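Local coordinates for ribosome-inactivating protein (Lychnis chalcedonica, PDB 2G5X) that is a plant protein of the ribosome-inactivating family, a single chain that joins a mixed beta sheet to a largely helical body, at residues A11-F16 against D179-R184; T58-F63 against S101-A106; R84-S89 against K150-K155; V128-L133 against L198-W203. All blocks are in the same frame, centred on the assembly; numbering follows the deposited sequence. Where two conformers were deposited one is given.

The four contacts lie in one chain and tie distant parts of its sequence together. Contacts 2 and 3 share the beta sheet and touch: Phe-103 CD2 lies 3.5 Å from Ala-85 CB, and the centres of the two contacts are about 14 Å apart. Contact 1 pairs two helices, and contact 4 joins a loop to the end of another helix; their centres are about 19 Å apart. Helix 175-184 of contact 1 and helix 193-201 of contact 4 follow each other in the chain. Contacts 1 and 3 lie on opposite sides of the chain's centre, about 28 Å apart between centres. Helix 154-173 borders contacts 1, 2 and 4, and its first residues belong to contact 3.

Contact 1 of 4, residues A11-F16 against D179-R184; sequences AKYSSF and DQVINR
The ring of Tyr-13 meets Ile-182 at its edge, where CD2 of the tyrosine lies 4.0 Å from CG1 of the isoleucine, near the ring plane. Val-181 comes to the hydroxyl end of the same ring from an oblique direction. Its CG1 is 3.6 Å from Tyr-13 CZ and 3.5 Å from Tyr-13 OH. The Tyr-13 and Val-181 side chains cross at about a right angle. Tyr-13 CG is anti to the backbone N (chi1 173°), which carries the ring across to the other helix. One residue on, Ser-14 OG touches Ile-182 CD1 at 3.2 Å, a close approach of a hydroxyl to a methyl group. This oxygen has its polar partner elsewhere, in a hydrogen bond with Glu-178. The arrangement is an antiparallel pair of helices within the ribosome-inactivating protein fold. The axes of segments 11-16 and 179-184 run at 166° and come within 10.6 Å of each other. Tyr-13 and Ile-182 have the nearest CA atoms, 8.0 Å apart. The two backbones stay apart, and side chains make the contact. The phenol oxygen is buried along with its ring, and a hydrogen bond with the backbone oxygen of Met-167 satisfies it. That bond ties helix 10-25 to helix 154-173 as well. Trp-4 also meets the Tyr-13 ring, and Met-186 and Phe-190 touch Val-181.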
loop_
_atom_site.group_PDB
_atom_site.type_symbol
_atom_site.label_atom_id
_atom_site.label_comp_id
_atom_site.label_asym_id
_atom_site.label_seq_id
_atom_site.Cartn_x
_atom_site.Cartn_y
_atom_site.Cartn_z
ATOM N N ALA A 11 -16.164 5.133 6.101
ATOM C CA ALA A 11 -16.932 4.672 4.950
ATOM C C ALA A 11 -16.127 4.908 3.676
ATOM O O ALA A 11 -16.049 4.027 2.819
ATOM C CB ALA A 11 -18.275 5.404 4.876
ATOM N N LYS A 12 -15.522 6.090 3.560
ATOM C CA LYS A 12 -14.716 6.425 2.388
ATOM C C LYS A 12 -13.462 5.556 2.325
ATOM O O LYS A 12 -12.989 5.206 1.244
ATOM C CB LYS A 12 -14.323 7.908 2.414
ATOM C CG LYS A 12 -15.483 8.866 2.158
ATOM C CD LYS A 12 -16.081 8.639 0.777
ATOM C CE LYS A 12 -17.208 9.618 0.474
ATOM N NZ LYS A 12 -16.732 11.029 0.479
ATOM N N TYR A 13 -12.925 5.211 3.490
ATOM C CA TYR A 13 -11.742 4.363 3.554
ATOM C C TYR A 13 -12.089 2.971 3.014
ATOM O O TYR A 13 -11.356 2.420 2.191
ATOM C CB TYR A 13 -11.254 4.257 5.003
ATOM C CG TYR A 13 -10.120 3.275 5.224
ATOM C CD1 TYR A 13 -8.857 3.488 4.663
ATOM C CD2 TYR A 13 -10.304 2.145 6.018
ATOM C CE1 TYR A 13 -7.804 2.592 4.893
ATOM C CE2 TYR A 13 -9.262 1.246 6.255
ATOM C CZ TYR A 13 -8.017 1.475 5.692
ATOM O OH TYR A 13 -6.995 0.588 5.937
ATOM N N SER A 14 -13.205 2.411 3.476
ATOM C CA SER A 14 -13.631 1.083 3.032
ATOM C C SER A 14 -13.979 1.041 1.546
ATOM O O SER A 14 -13.692 0.054 0.871
ATOM C CB SER A 14 -14.832 0.594 3.853
ATOM O OG SER A 14 -14.445 0.246 5.174
ATOM N N SER A 15 -14.603 2.099 1.036
ATOM C CA SER A 15 -14.957 2.132 -0.381
ATOM C C SER A 15 -13.680 2.211 -1.213
ATOM O O SER A 15 -13.576 1.601 -2.279
ATOM C CB SER A 15 -15.868 3.325 -0.684
ATOM O OG SER A 15 -16.993 3.343 0.171
ATOM N N PHE A 16 -12.711 2.969 -0.711
ATOM C CA PHE A 16 -11.421 3.121 -1.369
ATOM C C PHE A 16 -10.757 1.747 -1.494
ATOM O O PHE A 16 -10.266 1.381 -2.562
ATOM C CB PHE A 16 -10.540 4.073 -0.545
ATOM C CG PHE A 16 -9.069 3.918 -0.792
ATOM C CD1 PHE A 16 -8.507 4.264 -2.019
ATOM C CD2 PHE A 16 -8.242 3.430 0.211
ATOM C CE1 PHE A 16 -7.136 4.124 -2.242
ATOM C CE2 PHE A 16 -6.871 3.285 0.001
ATOM C CZ PHE A 16 -6.317 3.633 -1.226
ATOM N N ASP A 179 -10.559 -3.921 9.191
ATOM C CA ASP A 179 -11.401 -3.736 10.366
ATOM C C ASP A 179 -10.634 -3.107 11.528
ATOM O O ASP A 179 -11.177 -2.283 12.264
ATOM C CB ASP A 179 -12.004 -5.074 10.801
ATOM C CG ASP A 179 -13.337 -5.349 10.138
ATOM O OD1 ASP A 179 -13.916 -6.433 10.382
ATOM O OD2 ASP A 179 -13.799 -4.489 9.365
ATOM N N GLN A 180 -9.372 -3.486 11.697
ATOM C CA GLN A 180 -8.570 -2.909 12.770
ATOM C C GLN A 180 -8.351 -1.413 12.522
ATOM O O GLN A 180 -8.413 -0.608 13.451
ATOM C CB GLN A 180 -7.224 -3.631 12.886
ATOM C CG GLN A 180 -7.342 -5.075 13.367
ATOM C CD GLN A 180 -7.891 -5.175 14.781
ATOM O OE1 GLN A 180 -8.851 -5.904 15.041
ATOM N NE2 GLN A 180 -7.280 -4.444 15.704
ATOM N N VAL A 181 -8.105 -1.035 11.271
ATOM C CA VAL A 181 -7.890 0.373 10.947
ATOM C C VAL A 181 -9.170 1.183 11.160
ATOM O O VAL A 181 -9.137 2.290 11.700
ATOM C CB VAL A 181 -7.404 0.545 9.487
ATOM C CG1 VAL A 181 -7.269 2.030 9.146
ATOM C CG2 VAL A 181 -6.070 -0.155 9.309
ATOM N N ILE A 182 -10.300 0.624 10.739
ATOM C CA ILE A 182 -11.577 1.308 10.903
ATOM C C ILE A 182 -11.894 1.570 12.375
ATOM O O ILE A 182 -12.326 2.666 12.740
ATOM C CB ILE A 182 -12.738 0.480 10.311
ATOM C CG1 ILE A 182 -12.607 0.403 8.792
ATOM C CG2 ILE A 182 -14.073 1.095 10.709
ATOM C CD1 ILE A 182 -13.577 -0.567 8.148
ATOM N N ASN A 183 -11.668 0.567 13.217
ATOM C CA ASN A 183 -11.976 0.687 14.639
ATOM C C ASN A 183 -10.945 1.381 15.519
ATOM O O ASN A 183 -11.308 1.975 16.537
ATOM C CB ASN A 183 -12.264 -0.697 15.243
ATOM C CG ASN A 183 -13.546 -1.315 14.719
ATOM O OD1 ASN A 183 -13.537 -2.099 13.766
ATOM N ND2 ASN A 183 -14.661 -0.964 15.341
ATOM N N ARG A 184 -9.674 1.324 15.131
ATOM C CA ARG A 184 -8.610 1.901 15.948
ATOM C C ARG A 184 -7.751 2.983 15.301
ATOM O O ARG A 184 -6.960 3.633 15.991
ATOM C CB ARG A 184 -7.683 0.777 16.424
ATOM C CG ARG A 184 -8.396 -0.406 17.068
ATOM C CD ARG A 184 -7.492 -1.631 17.120
ATOM N NE ARG A 184 -6.289 -1.416 17.921
ATOM C CZ ARG A 184 -5.290 -2.291 18.013
ATOM N NH1 ARG A 184 -5.353 -3.440 17.353
ATOM N NH2 ARG A 184 -4.231 -2.021 18.763
#

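Contact 2 of 4, residues T58-F63 against S101-A106; sequences TITLAF and SIFTDA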
loop_
_atom_site.group_PDB
_atom_site.type_symbol
_atom_site.label_atom_id
_atom_site.label_comp_id
_atom_site.label_asym_id
_atom_site.label_seq_id
_atom_site.Cartn_x
_atom_site.Cartn_y
_atom_site.Cartn_z
ATOM N N THR A 58 -1.370 16.151 -3.130
ATOM C CA THR A 58 -1.564 14.764 -3.534
ATOM C C THR A 58 -0.283 13.992 -3.832
ATOM O O THR A 58 0.632 14.511 -4.472
ATOM C CB THR A 58 -2.457 14.698 -4.802
ATOM O OG1 THR A 58 -3.721 15.317 -4.529
ATOM C CG2 THR A 58 -2.687 13.256 -5.233
ATOM N N ILE A 59 -0.227 12.757 -3.341
ATOM C CA ILE A 59 0.892 11.855 -3.603
ATOM C C ILE A 59 0.274 10.611 -4.237
ATOM O O ILE A 59 -0.702 10.066 -3.719
ATOM C CB ILE A 59 1.644 11.448 -2.314
ATOM C CG1 ILE A 59 2.469 12.630 -1.800
ATOM C CG2 ILE A 59 2.559 10.254 -2.599
ATOM C CD1 ILE A 59 3.268 12.328 -0.538
ATOM N N THR A 60 0.827 10.177 -5.366
ATOM C CA THR A 60 0.309 9.001 -6.063
ATOM C C THR A 60 1.229 7.797 -5.863
ATOM O O THR A 60 2.396 7.832 -6.243
ATOM C CB THR A 60 0.158 9.281 -7.581
ATOM O OG1 THR A 60 -0.690 10.421 -7.773
ATOM C CG2 THR A 60 -0.453 8.075 -8.295
ATOM N N LEU A 61 0.693 6.739 -5.259
ATOM C CA LEU A 61 1.453 5.518 -5.006
ATOM C C LEU A 61 1.332 4.558 -6.184
ATOM O O LEU A 61 0.291 4.499 -6.835
ATOM C CB LEU A 61 0.919 4.807 -3.759
ATOM C CG LEU A 61 0.836 5.578 -2.440
ATOM C CD1 LEU A 61 0.171 4.702 -1.380
ATOM C CD2 LEU A 61 2.227 5.984 -2.000
ATOM N N ALA A 62 2.390 3.790 -6.442
ATOM C CA ALA A 62 2.377 2.817 -7.533
ATOM C C ALA A 62 2.636 1.413 -6.991
ATOM O O ALA A 62 3.677 1.159 -6.388
ATOM C CB ALA A 62 3.430 3.176 -8.577
ATOM N N PHE A 63 1.682 0.506 -7.203
ATOM C CA PHE A 63 1.813 -0.876 -6.738
ATOM C C PHE A 63 1.909 -1.864 -7.894
ATOM O O PHE A 63 1.137 -1.777 -8.852
ATOM C CB PHE A 63 0.601 -1.302 -5.896
ATOM C CG PHE A 63 0.444 -0.552 -4.605
ATOM C CD1 PHE A 63 -0.313 0.614 -4.550
ATOM C CD2 PHE A 63 1.028 -1.030 -3.435
ATOM C CE1 PHE A 63 -0.491 1.295 -3.344
ATOM C CE2 PHE A 63 0.860 -0.360 -2.227
ATOM C CZ PHE A 63 0.097 0.805 -2.180
ATOM N N SER A 101 5.078 5.259 -18.409
ATOM C CA SER A 101 4.113 4.181 -18.625
ATOM C C SER A 101 3.502 3.746 -17.301
ATOM O O SER A 101 2.430 3.144 -17.266
ATOM C CB SER A 101 4.792 2.979 -19.285
ATOM O OG SER A 101 5.433 2.165 -18.324
ATOM N N ILE A 102 4.201 4.049 -16.213
ATOM C CA ILE A 102 3.743 3.700 -14.874
ATOM C C ILE A 102 2.989 4.884 -14.276
ATOM O O ILE A 102 1.825 4.762 -13.894
ATOM C CB ILE A 102 4.935 3.331 -13.974
ATOM C CG1 ILE A 102 5.626 2.085 -14.540
ATOM C CG2 ILE A 102 4.463 3.108 -12.543
ATOM C CD1 ILE A 102 6.914 1.714 -13.841
ATOM N N PHE A 103 3.662 6.028 -14.193
ATOM C CA PHE A 103 3.048 7.249 -13.676
ATOM C C PHE A 103 2.566 8.055 -14.874
ATOM O O PHE A 103 3.282 8.902 -15.410
ATOM C CB PHE A 103 4.058 8.058 -12.859
ATOM C CG PHE A 103 4.380 7.451 -11.523
ATOM C CD1 PHE A 103 3.421 7.412 -10.512
ATOM C CD2 PHE A 103 5.636 6.913 -11.273
ATOM C CE1 PHE A 103 3.715 6.847 -9.271
ATOM C CE2 PHE A 103 5.938 6.346 -10.034
ATOM C CZ PHE A 103 4.973 6.314 -9.032
ATOM N N THR A 104 1.339 7.762 -15.288
ATOM C CA THR A 104 0.697 8.397 -16.431
ATOM C C THR A 104 0.878 9.906 -16.567
ATOM O O THR A 104 1.075 10.408 -17.672
ATOM C CB THR A 104 -0.822 8.123 -16.418
ATOM O OG1 THR A 104 -1.059 6.741 -16.133
ATOM C CG2 THR A 104 -1.433 8.468 -17.770
ATOM N N ASP A 105 0.815 10.626 -15.451
ATOM C CA ASP A 105 0.915 12.083 -15.491
ATOM C C ASP A 105 2.278 12.692 -15.174
ATOM O O ASP A 105 2.426 13.916 -15.189
ATOM C CB ASP A 105 -0.131 12.689 -14.547
ATOM C CG ASP A 105 -1.524 12.139 -14.789
ATOM O OD1 ASP A 105 -1.989 12.196 -15.948
ATOM O OD2 ASP A 105 -2.155 11.655 -13.822
ATOM N N ALA A 106 3.271 11.853 -14.898
ATOM C CA ALA A 106 4.610 12.347 -14.561
ATOM C C ALA A 106 5.214 13.254 -15.631
ATOM O O ALA A 106 5.148 12.956 -16.826
ATOM C CB ALA A 106 5.548 11.172 -14.293
#
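Phe-103 CG stands anti to the carbonyl carbon, beside the backbone N (chi1 -73°), and this sends the ring from its loop toward strand 58-64. Ile-102 CG2 is anti to its own backbone N and points its methyl at the same strand. Ala-62 receives both groups. Its CB is 3.5 Å from Phe-103 CZ and 4.1 Å from Ile-102 CG2. The ring reaches Ala-62 obliquely, through CZ and CE1. Phe-103 CE1 also comes within 3.4 Å of the backbone oxygen of Thr-60, again at an oblique angle. Ile-102 CG2 lies over one face of the phenylalanine ring, 4.2 Å above its plane and displaced toward the rim. The two neighbours therefore pack on each other as well as on the strand. Thr-60 and Ala-62 both direct their side chains at the loop, while Leu-61 between them faces the other way, toward helix 154-173. Thr-60 OG1 is hydrogen-bonded to Asn-49 on the adjacent strand. All four touching residues are buried. Phe-103 leaves the helical path at the end of helix 99-102 and begins a type I turn that ends at Ala-106, with Ala-106 N bonded to Phe-103 O at 3.0 Å. The contact is typical of a layered alpha-and-beta fold, with a short helix and its turn packed on one side of the mixed sheet and helix 154-173 on the other.

Contact 3 of 4, residues R84-S89 against K150-K155; sequences RANFFS and KVFTGK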
loop_
_atom_site.group_PDB
_atom_site.type_symbol
_atom_site.label_atom_id
_atom_site.label_comp_id
_atom_site.label_asym_id
_atom_site.label_seq_id
_atom_site.Cartn_x
_atom_site.Cartn_y
_atom_site.Cartn_z
ATOM N N ARG A 84 6.831 14.754 -10.378
ATOM C CA ARG A 84 8.040 13.935 -10.500
ATOM C C ARG A 84 7.842 12.494 -10.025
ATOM O O ARG A 84 7.217 12.249 -8.992
ATOM C CB ARG A 84 9.196 14.577 -9.715
ATOM C CG ARG A 84 8.956 14.671 -8.212
ATOM C CD ARG A 84 10.091 15.376 -7.469
ATOM N NE ARG A 84 9.762 15.510 -6.052
ATOM C CZ ARG A 84 10.424 16.267 -5.182
ATOM N NH1 ARG A 84 11.477 16.976 -5.573
ATOM N NH2 ARG A 84 10.019 16.326 -3.919
ATOM N N ALA A 85 8.388 11.549 -10.787
ATOM C CA ALA A 85 8.284 10.125 -10.461
ATOM C C ALA A 85 9.481 9.671 -9.631
ATOM O O ALA A 85 10.625 9.815 -10.058
ATOM C CB ALA A 85 8.203 9.300 -11.746
ATOM N N ASN A 86 9.208 9.106 -8.456
ATOM C CA ASN A 86 10.256 8.640 -7.544
ATOM C C ASN A 86 10.183 7.125 -7.325
ATOM O O ASN A 86 9.182 6.618 -6.820
ATOM C CB ASN A 86 10.111 9.332 -6.184
ATOM C CG ASN A 86 9.933 10.834 -6.300
ATOM O OD1 ASN A 86 10.888 11.569 -6.548
ATOM N ND2 ASN A 86 8.696 11.297 -6.127
ATOM N N PHE A 87 11.241 6.405 -7.686
ATOM C CA PHE A 87 11.267 4.952 -7.499
ATOM C C PHE A 87 12.226 4.529 -6.392
ATOM O O PHE A 87 13.262 5.162 -6.187
ATOM C CB PHE A 87 11.688 4.246 -8.789
ATOM C CG PHE A 87 10.683 4.351 -9.891
ATOM C CD1 PHE A 87 10.904 5.190 -10.979
ATOM C CD2 PHE A 87 9.501 3.619 -9.831
ATOM C CE1 PHE A 87 9.954 5.301 -11.997
ATOM C CE2 PHE A 87 8.547 3.722 -10.841
ATOM C CZ PHE A 87 8.774 4.565 -11.927
ATOM N N PHE A 88 11.879 3.459 -5.678
ATOM C CA PHE A 88 12.751 2.953 -4.626
ATOM C C PHE A 88 14.071 2.566 -5.295
ATOM O O PHE A 88 14.098 2.228 -6.479
ATOM C CB PHE A 88 12.113 1.744 -3.925
ATOM C CG PHE A 88 11.017 2.112 -2.958
ATOM C CD1 PHE A 88 9.744 1.562 -3.079
ATOM C CD2 PHE A 88 11.262 3.014 -1.924
ATOM C CE1 PHE A 88 8.728 1.905 -2.183
ATOM C CE2 PHE A 88 10.254 3.363 -1.024
ATOM C CZ PHE A 88 8.985 2.809 -1.154
ATOM N N SER A 89 15.161 2.622 -4.536
ATOM C CA SER A 89 16.482 2.322 -5.074
ATOM C C SER A 89 16.627 0.964 -5.750
ATOM O O SER A 89 17.424 0.825 -6.677
ATOM C CB SER A 89 17.538 2.457 -3.975
ATOM O OG SER A 89 17.353 1.480 -2.967
ATOM N N LYS A 150 9.401 18.064 -0.678
ATOM C CA LYS A 150 10.609 18.424 0.057
ATOM C C LYS A 150 11.829 17.597 -0.326
ATOM O O LYS A 150 11.782 16.772 -1.241
ATOM C CB LYS A 150 10.357 18.280 1.558
ATOM C CG LYS A 150 9.220 19.147 2.074
ATOM C CD LYS A 150 8.978 18.917 3.552
ATOM C CE LYS A 150 7.881 19.834 4.066
ATOM N NZ LYS A 150 7.642 19.644 5.521
ATOM N N VAL A 151 12.933 17.851 0.372
ATOM C CA VAL A 151 14.161 17.101 0.160
ATOM C C VAL A 151 13.907 15.770 0.860
ATOM O O VAL A 151 13.476 15.745 2.015
ATOM C CB VAL A 151 15.370 17.800 0.815
ATOM C CG1 VAL A 151 16.578 16.878 0.797
ATOM C CG2 VAL A 151 15.682 19.094 0.080
ATOM N N PHE A 152 14.163 14.672 0.160
ATOM C CA PHE A 152 13.932 13.335 0.701
ATOM C C PHE A 152 15.069 12.795 1.565
ATOM O O PHE A 152 16.238 12.881 1.192
ATOM C CB PHE A 152 13.702 12.340 -0.442
ATOM C CG PHE A 152 12.508 12.649 -1.299
ATOM C CD1 PHE A 152 12.512 12.321 -2.653
ATOM C CD2 PHE A 152 11.370 13.240 -0.758
ATOM C CE1 PHE A 152 11.405 12.578 -3.454
ATOM C CE2 PHE A 152 10.257 13.501 -1.551
ATOM C CZ PHE A 152 10.272 13.170 -2.903
ATOM N N THR A 153 14.715 12.235 2.718
ATOM C CA THR A 153 15.692 11.615 3.602
ATOM C C THR A 153 15.240 10.163 3.718
ATOM O O THR A 153 14.050 9.869 3.569
ATOM C CB THR A 153 15.708 12.240 5.019
ATOM O OG1 THR A 153 14.457 11.993 5.670
ATOM C CG2 THR A 153 15.958 13.738 4.942
ATOM N N GLY A 154 16.179 9.257 3.966
ATOM C CA GLY A 154 15.822 7.856 4.093
ATOM C C GLY A 154 14.728 7.619 5.121
ATOM O O GLY A 154 13.783 6.869 4.874
ATOM N N LYS A 155 14.844 8.271 6.275
ATOM C CA LYS A 155 13.861 8.101 7.339
ATOM C C LYS A 155 12.453 8.574 6.982
ATOM O O LYS A 155 11.485 7.832 7.159
ATOM C CB LYS A 155 14.323 8.814 8.613
ATOM C CG LYS A 155 13.357 8.623 9.775
ATOM C CD LYS A 155 13.755 9.431 11.000
ATOM C CE LYS A 155 12.689 9.310 12.080
ATOM N NZ LYS A 155 13.017 10.099 13.301
#
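Phe-152 points its ring at the side chains of Arg-84 and Asn-86, which leave strand 83-87 on its side. Arg-84 and Phe-152 approach from opposite directions, with the guanidinium and ring planes 58° apart. The far end of the ring, at CE1 and CZ, meets the guanidinium at a slant: CE1 of Phe-152 lies over one face, 3.8 Å above the plane and displaced toward its rim. Between these two side chains the nearest atoms are Arg-84 NH2 and Phe-152 CZ, 3.3 Å apart. Asn-86 crosses the aromatic side chain at about a right angle. Its amide is almost perpendicular to the ring, and Asn-86 OD1 lies at the ring edge, in plane, 3.3 Å from Phe-152 CE1. The extended arm of Arg-84 also reaches the loop backbone. NH2 of Arg-84 donates a hydrogen bond to Lys-150 O, at 3.2 Å. It is a bent bond, with an N-H...O angle of 142°, and the oxygen sits 24° out of the guanidinium plane. Asp-75 OD1 fixes the strand side: it forms a salt bridge with Arg-84 NE and accepts a hydrogen bond from Asn-86 ND2. Asn-86 ND2 also bonds to the backbone oxygen of Phe-73, so strand 69-76 holds both groups that Phe-152 touches. Strand 83-87 runs between 69-76 and 108-109, and the loop facing it leads into helix 154-173, where Thr-153 is the N-cap.

Contact 4 of 4, residues V128-L133 against L198-W203; sequences VSREKL and LLENNW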
loop_
_atom_site.group_PDB
_atom_site.type_symbol
_atom_site.label_atom_id
_atom_site.label_comp_id
_atom_site.label_asym_id
_atom_site.label_seq_id
_atom_site.Cartn_x
_atom_site.Cartn_y
_atom_site.Cartn_z
ATOM N N VAL A 128 12.244 1.933 12.888
ATOM C CA VAL A 128 11.134 1.367 13.654
ATOM C C VAL A 128 10.591 0.118 12.952
ATOM O O VAL A 128 10.612 0.025 11.723
ATOM C CB VAL A 128 9.990 2.403 13.843
ATOM C CG1 VAL A 128 9.330 2.709 12.514
ATOM C CG2 VAL A 128 8.971 1.885 14.847
ATOM N N SER A 129 10.106 -0.838 13.737
ATOM C CA SER A 129 9.579 -2.089 13.200
ATOM C C SER A 129 8.128 -2.020 12.734
ATOM O O SER A 129 7.379 -1.118 13.120
ATOM C CB SER A 129 9.693 -3.189 14.253
ATOM O OG SER A 129 8.868 -2.889 15.368
ATOM N N ARG A 130 7.742 -2.988 11.906
ATOM C CA ARG A 130 6.374 -3.083 11.398
ATOM C C ARG A 130 5.437 -3.216 12.589
ATOM O O ARG A 130 4.342 -2.658 12.601
ATOM C CB ARG A 130 6.199 -4.330 10.521
ATOM C CG ARG A 130 6.909 -4.306 9.183
ATOM C CD ARG A 130 6.982 -5.709 8.574
ATOM N NE ARG A 130 5.680 -6.253 8.186
ATOM C CZ ARG A 130 5.483 -7.513 7.805
ATOM N NH1 ARG A 130 6.502 -8.362 7.765
ATOM N NH2 ARG A 130 4.270 -7.930 7.461
ATOM N N GLU A 131 5.884 -3.971 13.588
ATOM C CA GLU A 131 5.089 -4.218 14.783
ATOM C C GLU A 131 4.751 -2.997 15.632
ATOM O O GLU A 131 3.632 -2.897 16.138
ATOM C CB GLU A 131 5.768 -5.270 15.666
ATOM C CG GLU A 131 5.713 -6.684 15.105
ATOM C CD GLU A 131 6.916 -7.031 14.248
ATOM O OE1 GLU A 131 7.549 -6.107 13.694
ATOM O OE2 GLU A 131 7.220 -8.237 14.124
ATOM N N LYS A 132 5.690 -2.068 15.794
ATOM C CA LYS A 132 5.395 -0.910 16.627
ATOM C C LYS A 132 5.239 0.436 15.931
ATOM O O LYS A 132 5.082 1.459 16.592
ATOM C CB LYS A 132 6.415 -0.800 17.768
ATOM C CG LYS A 132 7.841 -0.483 17.384
ATOM C CD LYS A 132 8.728 -0.663 18.616
ATOM C CE LYS A 132 10.113 -0.078 18.431
ATOM N NZ LYS A 132 10.073 1.397 18.264
ATOM N N LEU A 133 5.270 0.436 14.604
ATOM C CA LEU A 133 5.087 1.672 13.849
ATOM C C LEU A 133 3.683 2.220 14.128
ATOM O O LEU A 133 2.697 1.484 14.041
ATOM C CB LEU A 133 5.242 1.399 12.350
ATOM C CG LEU A 133 4.852 2.522 11.382
ATOM C CD1 LEU A 133 5.737 3.738 11.594
ATOM C CD2 LEU A 133 4.976 2.010 9.957
ATOM N N LEU A 198 2.498 -11.569 11.666
ATOM C CA LEU A 198 2.625 -12.956 11.215
ATOM C C LEU A 198 1.477 -13.300 10.263
ATOM O O LEU A 198 1.654 -14.049 9.298
ATOM C CB LEU A 198 2.614 -13.910 12.413
ATOM C CG LEU A 198 2.850 -15.392 12.106
ATOM C CD1 LEU A 198 4.197 -15.572 11.413
ATOM C CD2 LEU A 198 2.809 -16.189 13.404
ATOM N N LEU A 199 0.296 -12.756 10.547
ATOM C CA LEU A 199 -0.865 -12.986 9.694
ATOM C C LEU A 199 -0.549 -12.465 8.291
ATOM O O LEU A 199 -0.779 -13.153 7.293
ATOM C CB LEU A 199 -2.084 -12.249 10.258
ATOM C CG LEU A 199 -3.341 -12.211 9.387
ATOM C CD1 LEU A 199 -3.847 -13.629 9.110
ATOM C CD2 LEU A 199 -4.407 -11.396 10.099
ATOM N N GLU A 200 -0.025 -11.244 8.230
ATOM C CA GLU A 200 0.340 -10.619 6.963
ATOM C C GLU A 200 1.345 -11.473 6.195
ATOM O O GLU A 200 1.244 -11.623 4.980
ATOM C CB GLU A 200 0.937 -9.228 7.208
ATOM C CG GLU A 200 -0.081 -8.182 7.649
ATOM C CD GLU A 200 0.557 -6.865 8.066
ATOM O OE1 GLU A 200 -0.190 -5.892 8.300
ATOM O OE2 GLU A 200 1.799 -6.800 8.165
ATOM N N ASN A 201 2.321 -12.029 6.905
ATOM C CA ASN A 201 3.330 -12.861 6.258
ATOM C C ASN A 201 2.739 -14.103 5.596
ATOM O O ASN A 201 3.313 -14.630 4.641
ATOM C CB ASN A 201 4.396 -13.299 7.267
ATOM C CG ASN A 201 5.244 -12.143 7.760
ATOM O OD1 ASN A 201 5.256 -11.066 7.166
ATOM N ND2 ASN A 201 5.977 -12.370 8.843
ATOM N N ASN A 202 1.591 -14.558 6.098
ATOM C CA ASN A 202 0.934 -15.754 5.572
ATOM C C ASN A 202 -0.126 -15.509 4.492
ATOM O O ASN A 202 -0.989 -16.360 4.267
ATOM C CB ASN A 202 0.295 -16.548 6.720
ATOM C CG ASN A 202 1.308 -17.366 7.506
ATOM O OD1 ASN A 202 1.940 -16.875 8.445
ATOM N ND2 ASN A 202 1.469 -18.624 7.115
ATOM N N TRP A 203 -0.062 -14.366 3.817
ATOM C CA TRP A 203 -1.042 -14.062 2.775
ATOM C C TRP A 203 -1.096 -15.148 1.698
ATOM O O TRP A 203 -2.177 -15.588 1.306
ATOM C CB TRP A 203 -0.731 -12.700 2.133
ATOM C CG TRP A 203 -1.694 -12.297 1.046
ATOM C CD1 TRP A 203 -3.055 -12.434 1.060
ATOM C CD2 TRP A 203 -1.371 -11.655 -0.194
ATOM N NE1 TRP A 203 -3.598 -11.917 -0.092
ATOM C CE2 TRP A 203 -2.586 -11.431 -0.879
ATOM C CE3 TRP A 203 -0.170 -11.244 -0.791
ATOM C CZ2 TRP A 203 -2.636 -10.815 -2.133
ATOM C CZ3 TRP A 203 -0.220 -10.630 -2.041
ATOM C CH2 TRP A 203 -1.447 -10.422 -2.696
#
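Residues 128-133 form an irregular loop, and 198-201 are the last turn of helix 193-201, which Asn-202 ends by leaving helical geometry. Arg-130 spans the gap with its guanidinium group. NH2 of Arg-130 forms a salt bridge with OE2 of Glu-200, with the two atoms 2.8 Å apart. The guanidinium and carboxylate planes are only 7° from parallel, and the two side chains slide past each other in opposite directions. Glu-200 OE2 uses its anti lone pair, the one turned away from OE1. Asn-201 OD1 sits at the edge of the same guanidinium, in its plane. It accepts a hydrogen bond from Arg-130 NH1 at 3.0 Å, on a lone pair in the amide plane, and a weak one from Arg-130 NH2 at 3.3 Å. NH2 thus serves two acceptors, Glu-200 firmly and Asn-201 weakly. The arginine chain is bent at CG-CD (chi3 67°), which helps turn its end toward the helix. Arg-130 and Glu-200 are buried, so pairing probably offsets the cost of enclosing their charges. Glu-170 of helix 154-173 lies close to Glu-200, a meeting of like charges that Arg-130, in a long and weak ion pair with Glu-170, may ease. Tyr-119 makes a cation-pi contact with Arg-130. The loop joins helices 119-126 and 137-145, and Arg-130 links it to helix 193-201, with helix 154-173 alongside.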